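Local atomic coordinates of peptide synthetase, module 7 (Actinoplanes teichomyceticus, PDB entry 4TX3), a protein that probably serves as a condensation-like domain of a non-ribosomal peptide synthetase that recruits cytochrome P450 enzymes to the growing teicoplanin peptide. Residues P262-A267 and E322-V327; A267-L272 and R437-V442; A316-L321 and R452-L457. All blocks are in the same frame, centred on the assembly; numbering follows the deposited sequence.

Overall arrangement
Helix 261-278 connects the two buried contacts: its N-terminal part packs on helix 320-334 in interaction 1 and its middle on helix 429-448 in interaction 2, with Ala267 at the join. Interaction 3 ties the loop leading into helix 320-334 to the loop after helix 429-448. The three centres are nearly equidistant, about 11 Å for 1 to 2 and 2 to 3 and about 12 Å for 1 to 3. Met271 and Phe320 lie between them: Met271 CE is 3.6 Å from Phe320 N, and Ala267 CB is 3.8 Å from Phe320 CE1. All three contacts lie within the condensation domain, and the other protein chain of the assembly touches none of their segments.

Interaction 1 of 3, residues P262-A267 and E322-V327; sequences PQLVQA and EVVARV
Ala267 packs between Val323 and Val324 where helix 261-278 meets helix 320-334, a helix-helix contact within the condensation-domain fold. The short axes approach to 8.7 Å and run at 119° to each other, between perpendicular and antiparallel. The small side chain of Ala267 sits at the nearest backbone approach, its CA 5.3 Å from that of Val324.

The apolar contacts are made methyl to methyl. Ala267 CB lies 3.6 Å from Val323 CG1, and Val324 CG2 reaches the same methyl. That branch of Val324 also meets Leu264 CD2 at 3.5 Å, so Val324 bridges two residues one turn apart. The CA–CB bond of Leu264 points away from the other helix; only its distal CD2 returns to the valine, and the two side chains meet obliquely. Leu264 also touches Leu250 and Val254 of helix 244-255, while Val265 faces strand 363-369 through Leu365 and Val367. The helix is thus covered on several sides.

The second kind of contact is between Val327, with 81 Å² buried by the opposite segment, and two glutamines that use carbon surface more than polarity. Val327 CG1 touches Gln263 CB at 3.9 Å. No hydrogen bond crosses between the segments. The Gln266 side chain starts with CG anti to its backbone N (chi1 -178°) and continues extended. Both CD and OE1 of Gln266 lie 4.0 Å from Val327 CG1, while Val327 CG2 turns to the backbone, 4.1 Å from Ala267 CA.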
# COMPACT_ATOMS: atom_id res chain seq x y z
N PRO B 262 -18.27 -8.43 6.00
CA PRO B 262 -18.62 -9.11 4.73
C PRO B 262 -19.53 -10.32 4.92
O PRO B 262 -20.39 -10.58 4.08
CB PRO B 262 -17.25 -9.55 4.18
CG PRO B 262 -16.29 -8.56 4.77
CD PRO B 262 -16.81 -8.23 6.13
N GLN B 263 -19.37 -11.03 6.02
CA GLN B 263 -20.21 -12.20 6.27
C GLN B 263 -21.62 -11.81 6.76
O GLN B 263 -22.60 -12.48 6.44
CB GLN B 263 -19.53 -13.14 7.27
CG GLN B 263 -18.19 -13.69 6.81
CD GLN B 263 -17.57 -14.65 7.82
OE1 GLN B 263 -17.88 -14.61 9.01
NE2 GLN B 263 -16.70 -15.52 7.34
N LEU B 264 -21.72 -10.72 7.52
CA LEU B 264 -23.02 -10.22 7.96
C LEU B 264 -23.90 -9.85 6.79
O LEU B 264 -25.09 -10.18 6.76
CB LEU B 264 -22.86 -9.00 8.86
CG LEU B 264 -22.22 -9.21 10.24
CD1 LEU B 264 -22.39 -7.97 11.06
CD2 LEU B 264 -22.84 -10.37 10.94
N VAL B 265 -23.32 -9.16 5.81
CA VAL B 265 -24.04 -8.73 4.62
C VAL B 265 -24.37 -9.95 3.76
O VAL B 265 -25.43 -10.02 3.13
CB VAL B 265 -23.22 -7.68 3.81
CG1 VAL B 265 -23.93 -7.31 2.53
CG2 VAL B 265 -22.96 -6.43 4.66
N GLN B 266 -23.47 -10.91 3.73
CA GLN B 266 -23.75 -12.13 2.99
C GLN B 266 -24.95 -12.86 3.59
O GLN B 266 -25.79 -13.39 2.86
CB GLN B 266 -22.53 -13.04 2.98
CG GLN B 266 -22.74 -14.29 2.19
CD GLN B 266 -21.49 -15.10 2.11
OE1 GLN B 266 -20.41 -14.60 2.44
NE2 GLN B 266 -21.60 -16.37 1.68
N ALA B 267 -25.04 -12.86 4.92
CA ALA B 267 -26.19 -13.45 5.60
C ALA B 267 -27.47 -12.74 5.17
O ALA B 267 -28.41 -13.37 4.68
CB ALA B 267 -26.02 -13.37 7.10
N GLU B 322 -28.66 -16.78 13.39
CA GLU B 322 -28.48 -18.17 12.98
C GLU B 322 -27.90 -18.26 11.56
O GLU B 322 -27.06 -19.14 11.28
CB GLU B 322 -29.80 -18.94 13.09
CG GLU B 322 -30.12 -19.33 14.55
CD GLU B 322 -31.58 -19.76 14.80
OE1 GLU B 322 -32.49 -19.31 14.06
OE2 GLU B 322 -31.80 -20.53 15.77
N VAL B 323 -28.31 -17.35 10.68
CA VAL B 323 -27.81 -17.36 9.31
C VAL B 323 -26.32 -16.98 9.27
O VAL B 323 -25.53 -17.61 8.56
CB VAL B 323 -28.59 -16.42 8.40
CG1 VAL B 323 -27.98 -16.43 7.00
CG2 VAL B 323 -30.06 -16.83 8.35
N VAL B 324 -25.96 -15.99 10.08
CA VAL B 324 -24.57 -15.55 10.22
C VAL B 324 -23.67 -16.69 10.62
O VAL B 324 -22.63 -16.93 10.01
CB VAL B 324 -24.45 -14.40 11.26
CG1 VAL B 324 -23.00 -14.18 11.68
CG2 VAL B 324 -25.06 -13.10 10.69
N ALA B 325 -24.08 -17.42 11.65
CA ALA B 325 -23.29 -18.53 12.16
C ALA B 325 -23.14 -19.65 11.11
O ALA B 325 -22.07 -20.26 11.01
CB ALA B 325 -23.91 -19.07 13.44
N ARG B 326 -24.19 -19.90 10.31
CA ARG B 326 -24.09 -20.88 9.22
C ARG B 326 -23.14 -20.40 8.11
O ARG B 326 -22.37 -21.20 7.56
CB ARG B 326 -25.45 -21.18 8.60
CG ARG B 326 -26.35 -22.01 9.47
CD ARG B 326 -27.71 -22.23 8.83
NE ARG B 326 -28.71 -22.52 9.86
CZ ARG B 326 -30.01 -22.68 9.62
NH1 ARG B 326 -30.51 -22.59 8.39
NH2 ARG B 326 -30.82 -22.95 10.64
N VAL B 327 -23.22 -19.11 7.78
CA VAL B 327 -22.33 -18.51 6.80
C VAL B 327 -20.90 -18.61 7.28
O VAL B 327 -20.01 -19.06 6.56
CB VAL B 327 -22.70 -17.02 6.54
CG1 VAL B 327 -21.53 -16.24 5.90
CG2 VAL B 327 -23.97 -16.92 5.70

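Interaction 2 of 3, residues A267-L272 and R437-V442; sequences AALAML and RRLVRV
Leu272 reaches from helix 261-278 into the side of helix 429-448 and touches Leu439, Val442 and Arg438, with 77 Å² of it buried there. Its two methyls divide the work. CD2 lies against backbone, 3.6 Å from Leu439 CA, whereas CD1 meets Val442 CG2 at 3.9 Å and Arg438 CB at 3.8 Å. Arg438 crosses it at about a right angle before its guanidinium leaves to bond Ile459 O and Tyr276 OH. An alanine in place of Leu272 would probably open a gap between the helices, since Leu439 CA, Val442 CG2 and Arg438 CB would lose their contacts with the two methyls.

Val442 faces back with its other branch: CG1 packs on Ala268, 3.7 Å from its O and 3.9 Å from its CB. In Leu439, CG anti to the backbone N (chi1 174°) sets only the start of the branch, whose CD1 comes to 4.0 Å from Leu269 CA. No hydrogen bond spans the contact.

The segment axes pass 9.5 Å apart at 119°. Leu269 and Leu439 also both touch Phe401 of strand 399-407, so the two crossed helices rest together on the four-stranded sheet, an alpha/beta layering characteristic of the condensation-domain fold.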
# COMPACT_ATOMS: atom_id res chain seq x y z
N ALA B 267 -25.04 -12.86 4.92
CA ALA B 267 -26.19 -13.45 5.60
C ALA B 267 -27.47 -12.74 5.17
O ALA B 267 -28.41 -13.37 4.68
CB ALA B 267 -26.02 -13.37 7.10
N ALA B 268 -27.48 -11.43 5.35
CA ALA B 268 -28.64 -10.61 5.05
C ALA B 268 -29.14 -10.79 3.61
O ALA B 268 -30.34 -10.97 3.37
CB ALA B 268 -28.32 -9.14 5.32
N LEU B 269 -28.21 -10.75 2.65
CA LEU B 269 -28.55 -10.96 1.24
C LEU B 269 -29.16 -12.35 1.00
O LEU B 269 -30.11 -12.49 0.22
CB LEU B 269 -27.31 -10.78 0.36
CG LEU B 269 -27.48 -11.09 -1.13
CD1 LEU B 269 -28.47 -10.16 -1.80
CD2 LEU B 269 -26.14 -11.06 -1.85
N ALA B 270 -28.62 -13.37 1.68
CA ALA B 270 -29.15 -14.72 1.54
C ALA B 270 -30.59 -14.77 2.07
O ALA B 270 -31.45 -15.43 1.48
CB ALA B 270 -28.25 -15.74 2.28
N MET B 271 -30.86 -14.06 3.16
CA MET B 271 -32.22 -14.00 3.69
C MET B 271 -33.13 -13.28 2.70
O MET B 271 -34.31 -13.64 2.54
CB MET B 271 -32.27 -13.29 5.04
CG MET B 271 -31.70 -14.10 6.17
SD MET B 271 -31.48 -13.06 7.63
CE MET B 271 -32.95 -13.45 8.59
N LEU B 272 -32.58 -12.28 2.03
CA LEU B 272 -33.37 -11.52 1.07
C LEU B 272 -33.75 -12.38 -0.11
O LEU B 272 -34.88 -12.33 -0.58
CB LEU B 272 -32.62 -10.28 0.61
CG LEU B 272 -33.30 -9.40 -0.45
CD1 LEU B 272 -34.66 -8.87 0.03
CD2 LEU B 272 -32.39 -8.26 -0.83
N ARG B 437 -32.89 -1.50 -2.91
CA ARG B 437 -33.57 -0.87 -1.78
C ARG B 437 -34.01 -1.90 -0.72
O ARG B 437 -33.96 -1.62 0.49
CB ARG B 437 -34.77 -0.05 -2.27
CG ARG B 437 -34.36 1.26 -2.95
CD ARG B 437 -35.49 1.93 -3.71
NE ARG B 437 -36.51 2.48 -2.82
CZ ARG B 437 -37.81 2.55 -3.12
NH1 ARG B 437 -38.25 2.08 -4.28
NH2 ARG B 437 -38.66 3.07 -2.24
N ARG B 438 -34.43 -3.08 -1.14
CA ARG B 438 -34.81 -4.11 -0.18
C ARG B 438 -33.60 -4.62 0.61
O ARG B 438 -33.70 -4.89 1.82
CB ARG B 438 -35.54 -5.25 -0.89
CG ARG B 438 -37.01 -4.95 -1.00
CD ARG B 438 -37.71 -5.70 -2.10
NE ARG B 438 -39.12 -5.35 -2.12
CZ ARG B 438 -39.95 -5.59 -3.14
NH1 ARG B 438 -39.50 -6.18 -4.24
NH2 ARG B 438 -41.22 -5.23 -3.07
N LEU B 439 -32.44 -4.72 -0.04
CA LEU B 439 -31.25 -5.16 0.67
C LEU B 439 -30.91 -4.16 1.77
O LEU B 439 -30.55 -4.56 2.88
CB LEU B 439 -30.06 -5.37 -0.28
CG LEU B 439 -28.76 -5.71 0.46
CD1 LEU B 439 -28.86 -7.01 1.28
CD2 LEU B 439 -27.57 -5.76 -0.48
N VAL B 440 -31.05 -2.87 1.47
CA VAL B 440 -30.84 -1.84 2.50
C VAL B 440 -31.84 -1.99 3.64
O VAL B 440 -31.48 -1.90 4.82
CB VAL B 440 -30.94 -0.40 1.91
CG1 VAL B 440 -30.85 0.64 3.02
CG2 VAL B 440 -29.84 -0.17 0.88
N ARG B 441 -33.11 -2.24 3.30
CA ARG B 441 -34.14 -2.44 4.31
C ARG B 441 -33.86 -3.65 5.18
O ARG B 441 -33.97 -3.57 6.41
CB ARG B 441 -35.52 -2.55 3.67
CG ARG B 441 -35.94 -1.23 3.01
CD ARG B 441 -37.35 -0.78 3.40
NE ARG B 441 -37.66 -0.89 4.83
CZ ARG B 441 -38.76 -1.48 5.31
NH1 ARG B 441 -39.64 -2.05 4.47
NH2 ARG B 441 -38.98 -1.54 6.63
N VAL B 442 -33.47 -4.76 4.56
CA VAL B 442 -33.14 -5.96 5.33
C VAL B 442 -31.99 -5.66 6.27
O VAL B 442 -32.04 -6.01 7.45
CB VAL B 442 -32.76 -7.16 4.42
CG1 VAL B 442 -32.11 -8.28 5.22
CG2 VAL B 442 -33.98 -7.65 3.68

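Interaction 3 of 3, residues A316-L321 and R452-L457; sequences ADPTFL and RRISDL
Arg452 O takes the backbone N of Phe320 at 2.8 Å, and a CA-H...O contact reaches the same oxygen, with Thr319 CA 3.3 Å from Arg452 O. One residue before Thr319, Pro318 O accepts from segment 452-457 a weak, long hydrogen bond of 3.4 Å, given by Ile454 N. The two segments are joined by a single beta bridge, Thr319 with Arg453. Beside it, Pro318 CD packs on Ile454 CD1 at 3.7 Å.

Thr319 is also the N-cap of helix 320-334. Its OG1 lies between the backbone N and the carbonyl carbon (chi1 69°) and caps the backbone N of Glu322, whose OE1 bonds Thr319 N in return: a capping box. The CG2 methyl of Thr319 is left to cover the Arg453 guanidinium, 3.7 Å above the plane and over its centre. At the edge of that group, NH1 of Arg453 donates to Asp317 O at 3.1 Å, nearly straight (165°) and within 2° of the guanidinium plane, which would restrain its rotation. Glu322 offers NH1 a long, weak ion pair as well.

Both oxygens of the Asp317 carboxylate are directed to Ser455, within the 3-10 segment 454-456. OD1 accepts a weak bond from Ser455 N, and Ser455 OG donates to Asp317 OD2 on its syn side; the modelled length of 2.5 Å is short and should be read with caution.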
# COMPACT_ATOMS: atom_id res chain seq x y z
N ALA B 316 -35.71 -23.86 7.96
CA ALA B 316 -36.24 -23.74 9.34
C ALA B 316 -36.36 -22.30 9.85
O ALA B 316 -36.17 -22.06 11.04
CB ALA B 316 -35.40 -24.56 10.30
N ASP B 317 -36.71 -21.38 8.96
CA ASP B 317 -36.92 -19.97 9.29
C ASP B 317 -35.92 -19.41 10.31
O ASP B 317 -36.30 -18.97 11.40
CB ASP B 317 -38.34 -19.77 9.81
CG ASP B 317 -38.88 -18.39 9.51
OD1 ASP B 317 -38.66 -17.90 8.37
OD2 ASP B 317 -39.52 -17.79 10.40
N PRO B 318 -34.63 -19.41 9.95
CA PRO B 318 -33.55 -18.99 10.85
C PRO B 318 -33.58 -17.50 11.23
O PRO B 318 -33.94 -16.64 10.42
CB PRO B 318 -32.28 -19.29 10.04
CG PRO B 318 -32.74 -20.00 8.79
CD PRO B 318 -34.15 -19.64 8.58
N THR B 319 -33.22 -17.20 12.47
CA THR B 319 -32.89 -15.83 12.84
C THR B 319 -31.70 -15.36 12.01
O THR B 319 -30.91 -16.19 11.51
CB THR B 319 -32.52 -15.70 14.31
OG1 THR B 319 -31.25 -16.34 14.52
CG2 THR B 319 -33.58 -16.33 15.18
N PHE B 320 -31.57 -14.05 11.86
CA PHE B 320 -30.41 -13.47 11.20
C PHE B 320 -29.13 -14.02 11.79
O PHE B 320 -28.22 -14.43 11.06
CB PHE B 320 -30.41 -11.94 11.32
CG PHE B 320 -29.12 -11.29 10.93
CD1 PHE B 320 -28.73 -11.25 9.60
CD2 PHE B 320 -28.29 -10.74 11.89
CE1 PHE B 320 -27.52 -10.67 9.23
CE2 PHE B 320 -27.08 -10.14 11.53
CZ PHE B 320 -26.70 -10.10 10.21
N LEU B 321 -29.06 -14.04 13.11
CA LEU B 321 -27.88 -14.51 13.82
C LEU B 321 -27.60 -15.98 13.51
O LEU B 321 -26.44 -16.38 13.39
CB LEU B 321 -28.04 -14.31 15.33
CG LEU B 321 -27.91 -12.92 15.92
CD1 LEU B 321 -28.25 -12.99 17.40
CD2 LEU B 321 -26.50 -12.39 15.71
N ARG B 452 -34.41 -11.30 14.32
CA ARG B 452 -35.49 -11.42 13.37
C ARG B 452 -35.27 -12.60 12.40
O ARG B 452 -34.14 -12.87 11.97
CB ARG B 452 -35.64 -10.11 12.60
CG ARG B 452 -36.76 -10.13 11.58
CD ARG B 452 -37.22 -8.73 11.24
NE ARG B 452 -37.37 -7.91 12.44
CZ ARG B 452 -38.05 -6.77 12.48
NH1 ARG B 452 -38.65 -6.34 11.37
NH2 ARG B 452 -38.13 -6.08 13.61
N ARG B 453 -36.36 -13.29 12.07
CA ARG B 453 -36.31 -14.44 11.16
C ARG B 453 -36.71 -14.04 9.76
O ARG B 453 -37.35 -12.99 9.56
CB ARG B 453 -37.21 -15.57 11.66
CG ARG B 453 -36.89 -16.01 13.07
CD ARG B 453 -37.87 -17.03 13.61
NE ARG B 453 -37.52 -17.35 15.00
CZ ARG B 453 -36.68 -18.32 15.36
NH1 ARG B 453 -36.11 -19.10 14.45
NH2 ARG B 453 -36.42 -18.52 16.65
N ILE B 454 -36.35 -14.89 8.79
CA ILE B 454 -36.60 -14.65 7.37
C ILE B 454 -38.04 -14.24 7.07
O ILE B 454 -38.30 -13.30 6.29
CB ILE B 454 -36.25 -15.91 6.54
CG1 ILE B 454 -34.75 -16.19 6.60
CG2 ILE B 454 -36.67 -15.73 5.11
CD1 ILE B 454 -34.31 -17.36 5.72
N SER B 455 -38.97 -14.96 7.70
CA SER B 455 -40.40 -14.78 7.50
C SER B 455 -40.96 -13.47 8.08
O SER B 455 -42.03 -13.02 7.68
CB SER B 455 -41.16 -15.95 8.11
OG SER B 455 -40.99 -15.96 9.52
N ASP B 456 -40.25 -12.87 9.04
CA ASP B 456 -40.63 -11.57 9.58
C ASP B 456 -39.97 -10.38 8.89
O ASP B 456 -40.11 -9.27 9.38
CB ASP B 456 -40.29 -11.45 11.07
CG ASP B 456 -40.65 -12.68 11.87
OD1 ASP B 456 -41.70 -13.31 11.58
OD2 ASP B 456 -39.88 -12.97 12.84
N LEU B 457 -39.23 -10.60 7.81
CA LEU B 457 -38.57 -9.50 7.12
C LEU B 457 -39.60 -8.68 6.35
O LEU B 457 -40.38 -9.23 5.56
CB LEU B 457 -37.47 -10.00 6.18
CG LEU B 457 -36.24 -10.68 6.80
CD1 LEU B 457 -35.23 -11.05 5.72
CD2 LEU B 457 -35.58 -9.83 7.89